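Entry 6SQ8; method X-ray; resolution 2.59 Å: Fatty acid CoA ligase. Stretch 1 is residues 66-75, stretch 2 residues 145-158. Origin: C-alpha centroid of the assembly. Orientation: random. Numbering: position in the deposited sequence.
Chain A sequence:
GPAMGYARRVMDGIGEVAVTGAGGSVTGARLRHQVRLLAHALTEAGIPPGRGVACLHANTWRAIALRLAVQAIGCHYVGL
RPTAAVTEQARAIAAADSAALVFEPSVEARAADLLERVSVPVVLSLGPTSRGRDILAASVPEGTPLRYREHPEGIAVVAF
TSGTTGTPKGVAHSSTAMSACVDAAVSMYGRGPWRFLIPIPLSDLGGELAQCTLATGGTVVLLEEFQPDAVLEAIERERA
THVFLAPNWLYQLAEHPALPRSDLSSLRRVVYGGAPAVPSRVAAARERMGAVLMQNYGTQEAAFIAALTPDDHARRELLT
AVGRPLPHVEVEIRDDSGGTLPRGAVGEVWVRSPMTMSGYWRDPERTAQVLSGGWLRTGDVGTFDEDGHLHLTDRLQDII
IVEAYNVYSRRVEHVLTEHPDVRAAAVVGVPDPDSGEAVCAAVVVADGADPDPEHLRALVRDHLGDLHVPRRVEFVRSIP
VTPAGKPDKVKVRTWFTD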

# COMPACT_ATOMS: atom_id res chain seq x y z
N LEU A 66 -20.11 -0.61 -0.16
CA LEU A 66 -20.20 -0.37 -1.59
C LEU A 66 -19.26 -1.34 -2.32
O LEU A 66 -19.65 -1.92 -3.32
CB LEU A 66 -19.85 1.09 -1.92
CG LEU A 66 -19.79 1.43 -3.42
CD1 LEU A 66 -21.12 1.15 -4.08
CD2 LEU A 66 -19.38 2.87 -3.66
N ARG A 67 -18.03 -1.50 -1.82
CA ARG A 67 -17.03 -2.33 -2.50
C ARG A 67 -17.55 -3.77 -2.55
O ARG A 67 -17.49 -4.44 -3.60
CB ARG A 67 -15.68 -2.26 -1.78
CG ARG A 67 -14.52 -2.99 -2.46
CD ARG A 67 -13.40 -3.27 -1.46
NE ARG A 67 -12.06 -3.39 -2.03
CZ ARG A 67 -11.12 -2.45 -1.96
NH1 ARG A 67 -11.45 -1.23 -1.56
NH2 ARG A 67 -9.87 -2.73 -2.29
N LEU A 68 -18.08 -4.22 -1.41
CA LEU A 68 -18.55 -5.55 -1.22
C LEU A 68 -19.75 -5.79 -2.15
O LEU A 68 -19.87 -6.85 -2.75
CB LEU A 68 -18.90 -5.70 0.26
CG LEU A 68 -19.02 -7.12 0.80
CD1 LEU A 68 -17.98 -8.04 0.20
CD2 LEU A 68 -18.92 -7.11 2.31
N ALA A 69 -20.62 -4.78 -2.28
CA ALA A 69 -21.78 -4.86 -3.16
C ALA A 69 -21.34 -4.95 -4.62
O ALA A 69 -21.82 -5.80 -5.35
CB ALA A 69 -22.69 -3.68 -2.91
N VAL A 70 -20.42 -4.09 -5.04
CA VAL A 70 -19.91 -4.11 -6.40
C VAL A 70 -19.35 -5.50 -6.74
O VAL A 70 -19.49 -5.98 -7.87
CB VAL A 70 -18.83 -3.03 -6.61
CG1 VAL A 70 -18.04 -3.26 -7.90
CG2 VAL A 70 -19.44 -1.63 -6.58
N GLN A 71 -18.69 -6.13 -5.77
CA GLN A 71 -18.04 -7.43 -6.00
C GLN A 71 -19.09 -8.54 -5.99
O GLN A 71 -19.05 -9.43 -6.83
CB GLN A 71 -16.92 -7.64 -4.97
CG GLN A 71 -15.68 -6.80 -5.28
CD GLN A 71 -14.67 -6.82 -4.17
OE1 GLN A 71 -15.00 -7.07 -3.01
NE2 GLN A 71 -13.42 -6.56 -4.51
N ALA A 72 -20.03 -8.47 -5.05
CA ALA A 72 -21.14 -9.42 -4.92
C ALA A 72 -21.94 -9.52 -6.23
O ALA A 72 -22.30 -10.61 -6.64
CB ALA A 72 -22.04 -9.01 -3.78
N ILE A 73 -22.17 -8.38 -6.90
CA ILE A 73 -22.99 -8.34 -8.14
C ILE A 73 -22.10 -8.63 -9.36
O ILE A 73 -22.45 -8.27 -10.49
CB ILE A 73 -23.78 -7.03 -8.32
CG1 ILE A 73 -22.89 -5.85 -8.71
CG2 ILE A 73 -24.64 -6.74 -7.10
CD1 ILE A 73 -23.62 -4.74 -9.37
N GLY A 74 -20.96 -9.29 -9.15
CA GLY A 74 -20.14 -9.77 -10.25
C GLY A 74 -19.45 -8.67 -11.03
O GLY A 74 -18.99 -8.91 -12.12
N CYS A 75 -19.32 -7.47 -10.46
CA CYS A 75 -18.54 -6.38 -11.07
C CYS A 75 -17.15 -6.26 -10.42
O CYS A 75 -16.89 -6.87 -9.38
CB CYS A 75 -19.29 -5.06 -10.96
SG CYS A 75 -20.74 -5.00 -12.04
N PRO A 145 -32.93 -10.88 -0.38
CA PRO A 145 -31.60 -11.41 -0.06
C PRO A 145 -30.55 -10.90 -1.06
O PRO A 145 -30.92 -10.38 -2.12
CB PRO A 145 -31.83 -12.92 -0.21
CG PRO A 145 -32.77 -13.01 -1.39
CD PRO A 145 -33.66 -11.79 -1.28
N LEU A 146 -29.26 -11.06 -0.72
CA LEU A 146 -28.20 -10.62 -1.59
C LEU A 146 -28.14 -11.56 -2.81
O LEU A 146 -28.04 -12.78 -2.67
CB LEU A 146 -26.88 -10.58 -0.80
CG LEU A 146 -25.63 -10.11 -1.57
CD1 LEU A 146 -25.81 -8.71 -2.11
CD2 LEU A 146 -24.38 -10.18 -0.72
N ARG A 147 -28.25 -10.96 -4.00
CA ARG A 147 -28.37 -11.70 -5.24
C ARG A 147 -27.03 -11.56 -5.97
O ARG A 147 -26.77 -10.53 -6.61
CB ARG A 147 -29.57 -11.19 -6.07
N TYR A 148 -26.18 -12.59 -5.84
CA TYR A 148 -24.82 -12.58 -6.46
C TYR A 148 -24.91 -12.87 -7.96
O TYR A 148 -25.73 -13.63 -8.41
CB TYR A 148 -23.91 -13.63 -5.82
CG TYR A 148 -23.64 -13.48 -4.34
CD1 TYR A 148 -24.51 -14.00 -3.39
CD2 TYR A 148 -22.48 -12.87 -3.89
CE1 TYR A 148 -24.24 -13.89 -2.03
CE2 TYR A 148 -22.19 -12.76 -2.53
CZ TYR A 148 -23.08 -13.28 -1.60
OH TYR A 148 -22.84 -13.17 -0.27
N ARG A 149 -24.03 -12.24 -8.74
CA ARG A 149 -23.77 -12.58 -10.13
C ARG A 149 -22.25 -12.83 -10.26
O ARG A 149 -21.47 -12.40 -9.41
CB ARG A 149 -24.25 -11.46 -11.07
CG ARG A 149 -25.60 -10.84 -10.70
CD ARG A 149 -26.06 -9.77 -11.68
NE ARG A 149 -25.15 -8.63 -11.80
CZ ARG A 149 -25.38 -7.53 -12.53
NH1 ARG A 149 -26.58 -7.30 -13.04
NH2 ARG A 149 -24.41 -6.66 -12.76
N GLU A 150 -21.85 -13.51 -11.34
CA GLU A 150 -20.47 -13.90 -11.58
C GLU A 150 -19.80 -12.96 -12.57
O GLU A 150 -20.32 -12.74 -13.66
CB GLU A 150 -20.44 -15.30 -12.19
CG GLU A 150 -20.48 -16.38 -11.14
CD GLU A 150 -19.10 -16.72 -10.61
OE1 GLU A 150 -18.90 -16.59 -9.40
OE2 GLU A 150 -18.20 -17.11 -11.41
N HIS A 151 -18.63 -12.44 -12.21
CA HIS A 151 -17.79 -11.74 -13.17
C HIS A 151 -17.34 -12.76 -14.22
O HIS A 151 -16.78 -13.79 -13.87
CB HIS A 151 -16.63 -11.03 -12.44
CG HIS A 151 -15.97 -9.94 -13.23
ND1 HIS A 151 -15.26 -10.18 -14.38
CD2 HIS A 151 -15.84 -8.62 -12.99
CE1 HIS A 151 -14.76 -9.05 -14.84
NE2 HIS A 151 -15.08 -8.08 -14.00
N PRO A 152 -17.60 -12.53 -15.53
CA PRO A 152 -17.16 -13.45 -16.57
C PRO A 152 -15.68 -13.86 -16.48
O PRO A 152 -15.37 -15.00 -16.81
CB PRO A 152 -17.37 -12.67 -17.88
CG PRO A 152 -18.44 -11.65 -17.56
CD PRO A 152 -18.33 -11.37 -16.07
N GLU A 153 -14.80 -12.94 -16.05
CA GLU A 153 -13.36 -13.22 -16.03
C GLU A 153 -12.82 -13.21 -14.59
O GLU A 153 -11.62 -13.20 -14.39
CB GLU A 153 -12.58 -12.30 -16.97
CG GLU A 153 -13.20 -10.94 -17.24
CD GLU A 153 -13.17 -10.54 -18.70
OE1 GLU A 153 -14.13 -10.91 -19.38
OE2 GLU A 153 -12.21 -9.85 -19.14
N GLY A 154 -13.71 -13.28 -13.59
CA GLY A 154 -13.34 -13.55 -12.19
C GLY A 154 -12.59 -12.42 -11.49
O GLY A 154 -11.90 -12.65 -10.49
N ILE A 155 -12.73 -11.19 -11.98
CA ILE A 155 -12.01 -10.02 -11.48
C ILE A 155 -12.81 -9.36 -10.36
O ILE A 155 -14.02 -9.13 -10.48
CB ILE A 155 -11.69 -9.06 -12.63
CG1 ILE A 155 -10.93 -9.77 -13.75
CG2 ILE A 155 -10.93 -7.83 -12.13
CD1 ILE A 155 -9.70 -10.52 -13.29
N ALA A 156 -12.11 -9.08 -9.25
CA ALA A 156 -12.69 -8.46 -8.06
C ALA A 156 -12.36 -6.97 -8.03
O ALA A 156 -13.19 -6.16 -7.60
CB ALA A 156 -12.18 -9.16 -6.83
N VAL A 157 -11.13 -6.62 -8.44
CA VAL A 157 -10.59 -5.28 -8.32
C VAL A 157 -9.74 -4.96 -9.55
O VAL A 157 -8.99 -5.82 -10.03
CB VAL A 157 -9.73 -5.12 -7.05
CG1 VAL A 157 -9.07 -3.74 -7.00
CG2 VAL A 157 -10.51 -5.40 -5.78
N VAL A 158 -9.86 -3.71 -10.02
CA VAL A 158 -8.85 -3.11 -10.87
C VAL A 158 -8.39 -1.82 -10.21
O VAL A 158 -9.20 -0.98 -9.85
CB VAL A 158 -9.33 -2.88 -12.31
CG1 VAL A 158 -8.23 -2.29 -13.18
CG2 VAL A 158 -9.87 -4.16 -12.94

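The first stretch enters as the last turns of a helix, residues 66 to 72, and its early residues stay largely clear of the second stretch. Leu 66 is out of reach. The CA-to-CB bond of Arg 67 points sideways, but its long, nearly extended side chain brings Arg 67 NH2 to 4.4 Å from Val 157 CG2, a loose contact only; its NH1 is hydrogen-bonded elsewhere in the structure.

Gln 71 makes the first specific link. Its CB also points sideways, yet chi1 in m and chi2 in t carry the amide to the strand, where Gln 71 NE2 donates a hydrogen bond to Ala 156 O at 3.1 Å, with an N-H...O angle of 165°. A glutamine suits this place because its amide offers a donor to the strand while OE1 is hydrogen-bonded elsewhere in the structure. Gln 71 NE2 also lies 3.4 Å from Val 157 CG2 and 3.7 Å from Ala 156 CB, so the small alanine side chain sits beside the amide.

Ala 72 closes the helix and is heavily covered. Ala 72 CB packs against Leu 146 CD2 at 4.0 Å and Tyr 148 CD2 at 3.9 Å, a compact apolar cluster to which the alanine contributes a single methyl. Near the helix end its carbonyl is free to face the other stretch: Ala 72 O accepts a hydrogen bond from Arg 149 N at 3.2 Å, and Tyr 148 CA makes a CA-H...O contact with the same oxygen, also at 3.2 Å.

Ile 73 is the first residue to leave helical phi/psi, and its carbonyl, too, turns to the loop. Arg 149 NE donates to Ile 73 O at 3.0 Å, with an N-H...O angle of 164°, while Arg 149 NH2 adds a weak bond to Ile 73 O at 3.4 Å. The oxygen lies at the guanidinium edge, where the N-H groups point. Arginine thus binds two successive carbonyls, one through its backbone and one through its side chain. Ile 73 CD1 lies 4.0 Å from Arg 149 NH2, so the buried aliphatic chain packs beside the guanidinium.

Gly 74 has a phi of 70°, which favours glycine, and packing adds a second reason. Gly 74 CA lies 3.1 Å from Arg 149 O, and an ideal CB on Gly 74 would point toward the other stretch and clash, at 2.6 Å from Arg 149 O. Without one, the backbones approach to 4.2 Å between Gly 74 CA and His 151 CA.

Cys 75 points its CB away, although the compact, buried side chain still puts Cys 75 SG 4.1 Å from Arg 149 NH2, at the guanidinium edge. Its backbone meets the histidine instead: Cys 75 C is 3.7 Å from His 151 CD2, near the ring plane.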